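PDB 3G3S: GCN5-related N-acetyltransferase from Streptococcus suis, which probably transfers an acetyl group from acetyl-CoA to an amine, as members of the GNAT family do. Local coordinates for residues P60-L65 / E87-D92; V189-D194 / G199-C204. All coordinates share one frame; numbering follows the deposited sequence.

Contact 1: residues P60-L65 / E87-D92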
loop_
_atom_site.group_PDB
_atom_site.type_symbol
_atom_site.label_atom_id
_atom_site.label_comp_id
_atom_site.label_asym_id
_atom_site.label_seq_id
_atom_site.Cartn_x
_atom_site.Cartn_y
_atom_site.Cartn_z
ATOM N N PRO A 60 -12.480 -19.110 14.863
ATOM C CA PRO A 60 -13.889 -18.869 14.531
ATOM C C PRO A 60 -14.500 -18.049 15.622
ATOM O O PRO A 60 -14.173 -18.264 16.785
ATOM C CB PRO A 60 -14.515 -20.262 14.524
ATOM C CG PRO A 60 -13.383 -21.183 14.379
ATOM C CD PRO A 60 -12.191 -20.541 15.017
ATOM N N HIS A 61 -15.324 -17.090 15.227
ATOM C CA HIS A 61 -15.961 -16.156 16.131
ATOM C C HIS A 61 -17.349 -15.763 15.612
ATOM O O HIS A 61 -17.470 -15.165 14.558
ATOM C CB HIS A 61 -15.110 -14.902 16.277
ATOM C CG HIS A 61 -15.418 -14.153 17.523
ATOM N ND1 HIS A 61 -16.603 -13.478 17.700
ATOM C CD2 HIS A 61 -14.741 -14.042 18.685
ATOM C CE1 HIS A 61 -16.631 -12.959 18.913
ATOM N NE2 HIS A 61 -15.509 -13.276 19.528
ATOM N N ARG A 62 -18.396 -16.026 16.394
ATOM C CA ARG A 62 -19.740 -15.809 15.894
ATOM C C ARG A 62 -20.096 -14.337 15.714
ATOM O O ARG A 62 -20.923 -14.021 14.863
ATOM C CB ARG A 62 -20.773 -16.557 16.745
ATOM C CG ARG A 62 -20.869 -16.058 18.155
ATOM C CD ARG A 62 -21.912 -16.825 18.969
ATOM N NE ARG A 62 -21.671 -18.276 19.017
ATOM C CZ ARG A 62 -22.483 -19.232 18.561
ATOM N NH1 ARG A 62 -22.103 -20.504 18.673
ATOM N NH2 ARG A 62 -23.678 -18.954 18.029
ATOM N N ASP A 63 -19.464 -13.420 16.443
ATOM C CA ASP A 63 -19.796 -12.014 16.248
ATOM C C ASP A 63 -19.376 -11.492 14.870
ATOM O O ASP A 63 -20.027 -10.588 14.327
ATOM C CB ASP A 63 -19.204 -11.148 17.339
ATOM C CG ASP A 63 -19.862 -11.371 18.693
ATOM O OD1 ASP A 63 -20.807 -12.194 18.799
ATOM O OD2 ASP A 63 -19.398 -10.714 19.648
ATOM N N LEU A 64 -18.298 -12.033 14.306
ATOM C CA LEU A 64 -17.898 -11.611 12.972
ATOM C C LEU A 64 -18.901 -12.101 11.892
ATOM O O LEU A 64 -19.166 -11.416 10.896
ATOM C CB LEU A 64 -16.459 -12.073 12.674
ATOM C CG LEU A 64 -15.315 -11.409 13.469
ATOM C CD1 LEU A 64 -13.954 -11.980 13.061
ATOM C CD2 LEU A 64 -15.323 -9.866 13.321
ATOM N N LEU A 65 -19.428 -13.302 12.079
ATOM C CA LEU A 65 -20.472 -13.856 11.198
ATOM C C LEU A 65 -21.718 -12.967 11.238
ATOM O O LEU A 65 -22.402 -12.746 10.228
ATOM C CB LEU A 65 -20.830 -15.277 11.620
ATOM C CG LEU A 65 -19.702 -16.306 11.534
ATOM C CD1 LEU A 65 -20.051 -17.674 12.055
ATOM C CD2 LEU A 65 -19.249 -16.416 10.051
ATOM N N GLU A 87 -21.821 -23.668 9.747
ATOM C CA GLU A 87 -22.846 -24.696 9.553
ATOM C C GLU A 87 -23.621 -24.914 10.818
ATOM O O GLU A 87 -24.827 -25.095 10.771
ATOM C CB GLU A 87 -22.256 -25.996 9.080
ATOM C CG GLU A 87 -21.687 -25.858 7.659
ATOM C CD GLU A 87 -21.062 -27.090 7.134
ATOM O OE1 GLU A 87 -21.121 -28.122 7.814
ATOM O OE2 GLU A 87 -20.494 -27.028 6.027
ATOM N N GLU A 88 -22.918 -24.910 11.933
ATOM C CA GLU A 88 -23.542 -25.089 13.229
ATOM C C GLU A 88 -24.522 -23.977 13.563
ATOM O O GLU A 88 -25.653 -24.233 14.014
ATOM C CB GLU A 88 -22.470 -25.156 14.321
ATOM C CG GLU A 88 -23.049 -25.198 15.735
ATOM C CD GLU A 88 -21.991 -25.402 16.772
ATOM O OE1 GLU A 88 -21.606 -26.573 16.983
ATOM O OE2 GLU A 88 -21.571 -24.399 17.378
ATOM N N VAL A 89 -24.078 -22.742 13.387
ATOM C CA VAL A 89 -24.898 -21.582 13.733
ATOM C C VAL A 89 -26.116 -21.378 12.823
ATOM O O VAL A 89 -27.191 -21.013 13.305
ATOM C CB VAL A 89 -24.079 -20.285 13.736
ATOM C CG1 VAL A 89 -25.007 -19.048 13.905
ATOM C CG2 VAL A 89 -22.976 -20.305 14.820
ATOM N N TYR A 90 -25.974 -21.631 11.528
ATOM C CA TYR A 90 -27.015 -21.307 10.543
ATOM C C TYR A 90 -27.756 -22.479 9.880
ATOM O O TYR A 90 -28.771 -22.262 9.221
ATOM C CB TYR A 90 -26.420 -20.398 9.455
ATOM C CG TYR A 90 -25.868 -19.091 9.996
ATOM C CD1 TYR A 90 -26.712 -18.030 10.335
ATOM C CD2 TYR A 90 -24.504 -18.921 10.203
ATOM C CE1 TYR A 90 -26.208 -16.840 10.860
ATOM C CE2 TYR A 90 -23.996 -17.726 10.710
ATOM C CZ TYR A 90 -24.842 -16.699 11.048
ATOM O OH TYR A 90 -24.302 -15.530 11.540
ATOM N N GLY A 91 -27.262 -23.698 10.041
ATOM C CA GLY A 91 -27.950 -24.860 9.526
ATOM C C GLY A 91 -28.347 -24.691 8.099
ATOM O O GLY A 91 -27.485 -24.400 7.257
ATOM N N ASP A 92 -29.644 -24.810 7.824
ATOM C CA ASP A 92 -30.163 -24.708 6.439
ATOM C C ASP A 92 -30.178 -23.282 5.897
ATOM O O ASP A 92 -30.511 -23.090 4.732
ATOM C CB ASP A 92 -31.583 -25.314 6.302
ATOM C CG ASP A 92 -31.603 -26.828 6.436
ATOM O OD1 ASP A 92 -30.582 -27.495 6.120
ATOM O OD2 ASP A 92 -32.666 -27.351 6.850
HETATM O O HOH W 1 -23.446 -15.580 14.037
#
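L65 packs against the edge of the Y90 ring where the start of helix 62-68 meets the end of helix 80-90. The CB of L65 lies near the ring plane of Y90, 3.5 Å from the phenol oxygen OH and 4.1 Å from CE2, so the leucine meets the rim of the ring and does not stack on it. One face of that ring is taken within its own helix by V89, whose CG1 stands 3.5 Å above the plane, over the ring centre. The other branch of V89, CG2, reaches across to R62 and comes 3.6 Å from NH2, oblique to the guanidinium. The two valine methyls thus serve different partners.

Charge plays a looser part. R62 NH1 is 4.1 Å from E88 OE2, beyond salt-bridge range, although the guanidinium and carboxylate planes are only 21° apart and the oxygen sits at the guanidinium edge. The arginine arrives there with CG between its backbone N and carbonyl carbon (chi1 65°) and a second bend at chi3.

Hydrogen bonding between the segments is indirect. One water donates to R62 O at 3.1 Å and to Y90 OH at 2.6 Å, and that hydroxyl is also hydrogen-bonded to E69, while W248 meets the Y90 ring edge-to-face. At the start of helix 62-68, H61 is the N-cap: its ND1 accepts from D63 N at 3.1 Å, with the donor 14° out of the imidazole plane.

The two helices flank strand 73-77 in sequence. With no direct hydrogen bond across 217 Å² of buried surface, the chemistry implies plain surface packing of two helix ends over a buried L65, bridged by one water between R62 O and the Y90 hydroxyl; the R62-E88 pair, near but not bonded, probably adds only modestly.

Contact 2: residues V189-D194 / G199-C204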
loop_
_atom_site.group_PDB
_atom_site.type_symbol
_atom_site.label_atom_id
_atom_site.label_comp_id
_atom_site.label_asym_id
_atom_site.label_seq_id
_atom_site.Cartn_x
_atom_site.Cartn_y
_atom_site.Cartn_z
ATOM N N VAL A 189 -16.877 -11.135 -14.604
ATOM C CA VAL A 189 -17.372 -11.288 -15.952
ATOM C C VAL A 189 -18.852 -11.652 -15.865
ATOM O O VAL A 189 -19.249 -12.513 -15.048
ATOM C CB VAL A 189 -16.615 -12.380 -16.727
ATOM C CG1 VAL A 189 -17.148 -12.464 -18.124
ATOM C CG2 VAL A 189 -15.119 -12.085 -16.747
ATOM N N ASP A 190 -19.671 -11.018 -16.708
ATOM C CA ASP A 190 -21.108 -11.280 -16.747
ATOM C C ASP A 190 -21.648 -11.192 -18.183
ATOM O O ASP A 190 -21.192 -10.341 -18.961
ATOM C CB ASP A 190 -21.830 -10.236 -15.912
ATOM C CG ASP A 190 -21.597 -10.388 -14.408
ATOM O OD1 ASP A 190 -22.023 -11.423 -13.860
ATOM O OD2 ASP A 190 -21.071 -9.441 -13.763
ATOM N N THR A 191 -22.604 -12.060 -18.529
ATOM C CA THR A 191 -23.277 -12.014 -19.807
ATOM C C THR A 191 -24.772 -12.101 -19.597
ATOM O O THR A 191 -25.240 -12.903 -18.802
ATOM C CB THR A 191 -22.818 -13.137 -20.696
ATOM O OG1 THR A 191 -21.403 -13.007 -20.868
ATOM C CG2 THR A 191 -23.521 -13.093 -22.069
ATOM N N ARG A 192 -25.533 -11.293 -20.328
ATOM C CA ARG A 192 -26.968 -11.290 -20.160
ATOM C C ARG A 192 -27.511 -12.661 -20.619
ATOM O O ARG A 192 -27.025 -13.233 -21.588
ATOM C CB ARG A 192 -27.569 -10.094 -20.883
ATOM C CG ARG A 192 -28.875 -9.709 -20.290
ATOM C CD ARG A 192 -29.413 -8.484 -20.933
ATOM N NE ARG A 192 -29.838 -8.686 -22.315
ATOM C CZ ARG A 192 -30.254 -7.700 -23.104
ATOM N NH1 ARG A 192 -30.213 -6.463 -22.672
ATOM N NH2 ARG A 192 -30.646 -7.951 -24.350
ATOM N N GLU A 193 -28.485 -13.199 -19.896
ATOM C CA GLU A 193 -28.982 -14.584 -20.135
ATOM C C GLU A 193 -29.259 -14.910 -21.592
ATOM O O GLU A 193 -28.822 -15.946 -22.115
ATOM C CB GLU A 193 -30.243 -14.844 -19.300
ATOM N N ASP A 194 -29.939 -13.982 -22.261
ATOM C CA ASP A 194 -30.308 -14.160 -23.663
ATOM C C ASP A 194 -29.137 -14.118 -24.637
ATOM O O ASP A 194 -29.316 -14.464 -25.792
ATOM C CB ASP A 194 -31.403 -13.152 -24.082
ATOM C CG ASP A 194 -31.016 -11.708 -23.866
ATOM O OD1 ASP A 194 -30.246 -11.389 -22.921
ATOM O OD2 ASP A 194 -31.527 -10.874 -24.638
ATOM N N GLY A 199 -19.731 -16.845 -26.644
ATOM C CA GLY A 199 -18.304 -16.498 -26.506
ATOM C C GLY A 199 -18.030 -15.035 -26.232
ATOM O O GLY A 199 -16.906 -14.571 -26.405
ATOM N N LEU A 200 -19.060 -14.306 -25.798
ATOM C CA LEU A 200 -18.903 -12.908 -25.503
ATOM C C LEU A 200 -18.040 -12.677 -24.250
ATOM O O LEU A 200 -17.194 -11.777 -24.227
ATOM C CB LEU A 200 -20.273 -12.242 -25.365
ATOM C CG LEU A 200 -21.195 -12.281 -26.601
ATOM C CD1 LEU A 200 -22.436 -11.457 -26.374
ATOM C CD2 LEU A 200 -20.512 -11.818 -27.880
ATOM N N ALA A 201 -18.275 -13.466 -23.208
ATOM C CA ALA A 201 -17.512 -13.356 -21.953
ATOM C C ALA A 201 -15.991 -13.438 -22.178
ATOM O O ALA A 201 -15.217 -12.641 -21.652
ATOM C CB ALA A 201 -17.964 -14.459 -20.974
ATOM N N LYS A 202 -15.613 -14.396 -23.010
ATOM C CA LYS A 202 -14.247 -14.707 -23.399
ATOM C C LYS A 202 -13.602 -13.531 -24.145
ATOM O O LYS A 202 -12.454 -13.190 -23.908
ATOM C CB LYS A 202 -14.339 -15.961 -24.266
ATOM C CG LYS A 202 -13.089 -16.648 -24.687
ATOM C CD LYS A 202 -13.442 -17.901 -25.553
ATOM C CE LYS A 202 -14.024 -17.539 -26.946
ATOM N NZ LYS A 202 -14.725 -18.662 -27.669
ATOM N N ALA A 203 -14.363 -12.893 -25.029
ATOM C CA ALA A 203 -13.872 -11.747 -25.761
ATOM C C ALA A 203 -13.641 -10.537 -24.853
ATOM O O ALA A 203 -12.612 -9.869 -24.972
ATOM C CB ALA A 203 -14.844 -11.384 -26.909
ATOM N N CYS A 204 -14.592 -10.213 -23.978
ATOM C CA CYS A 204 -14.397 -9.056 -23.099
ATOM C C CYS A 204 -13.384 -9.350 -21.987
ATOM O O CYS A 204 -12.746 -8.427 -21.506
ATOM C CB CYS A 204 -15.737 -8.521 -22.532
ATOM S SG CYS A 204 -16.828 -9.722 -21.781
HETATM O O HOH W 2 -20.642 -15.449 -22.297
#
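A201 presents its CB to two residues of the facing strand end, V189 and T191. The methyl lies 3.6 Å from V189 CG1 and 3.7 Å from T191 OG1, so one small side chain meets a valine branch and a threonine hydroxyl. The valine's rotation (chi1 -178°) brings CG1, and not CG2, to the alanine. The CA atoms of T191 and A201 are 6.3 Å apart, a close approach compatible with the small alanine.

In the next shell a water lies 2.9 Å from T191 OG1 and accepts from A201 N at 3.2 Å, joining the strand hydroxyl to an amide in the first helical turn. S173 of the neighbouring strand 170-181 is a further hydrogen-bonding partner of OG1.

Farther along, R192 grips D194 side-on: NE reaches OD1 at 2.8 Å, and NH2 reaches OD2 at 3.1 Å, each oxygen using its syn lone pair. This salt bridge links two residues just beyond the strand, and R192 NH1 also bonds to Q170.

The contact joins strand 184-191 to helix 200-214 in a beta-alpha-beta unit that strand 218-223 completes. R196, G199 and A201 resemble the R/Q-x-x-G-x-G/A motif that binds the acetyl-CoA pyrophosphate in other GNAT enzymes. L200 and C204 pack on strands 170-181 and 162-167, while A201 also touches L231 of helix 226-235.

In the fold
Contact 1 is a surface contact about 23 Å from the chain's centre to its own, whereas contact 2 is partly buried at about 16 Å; they lie on opposite sides of that centre, with their own centres 35 Å apart. They share no helix or strand: contact 1 packs helix 62-68 against helix 80-90, contact 2 packs strand 184-191 against helix 200-214. The chemistry is consistent with position. In the outer pair R62, E88 and Y90 reach out with long side chains around L65 and V89, whereas the inner one relies on one alanine methyl meeting a valine branch and a threonine hydroxyl of the strand. Each has a water bridge and lacks a direct hydrogen bond between its segments.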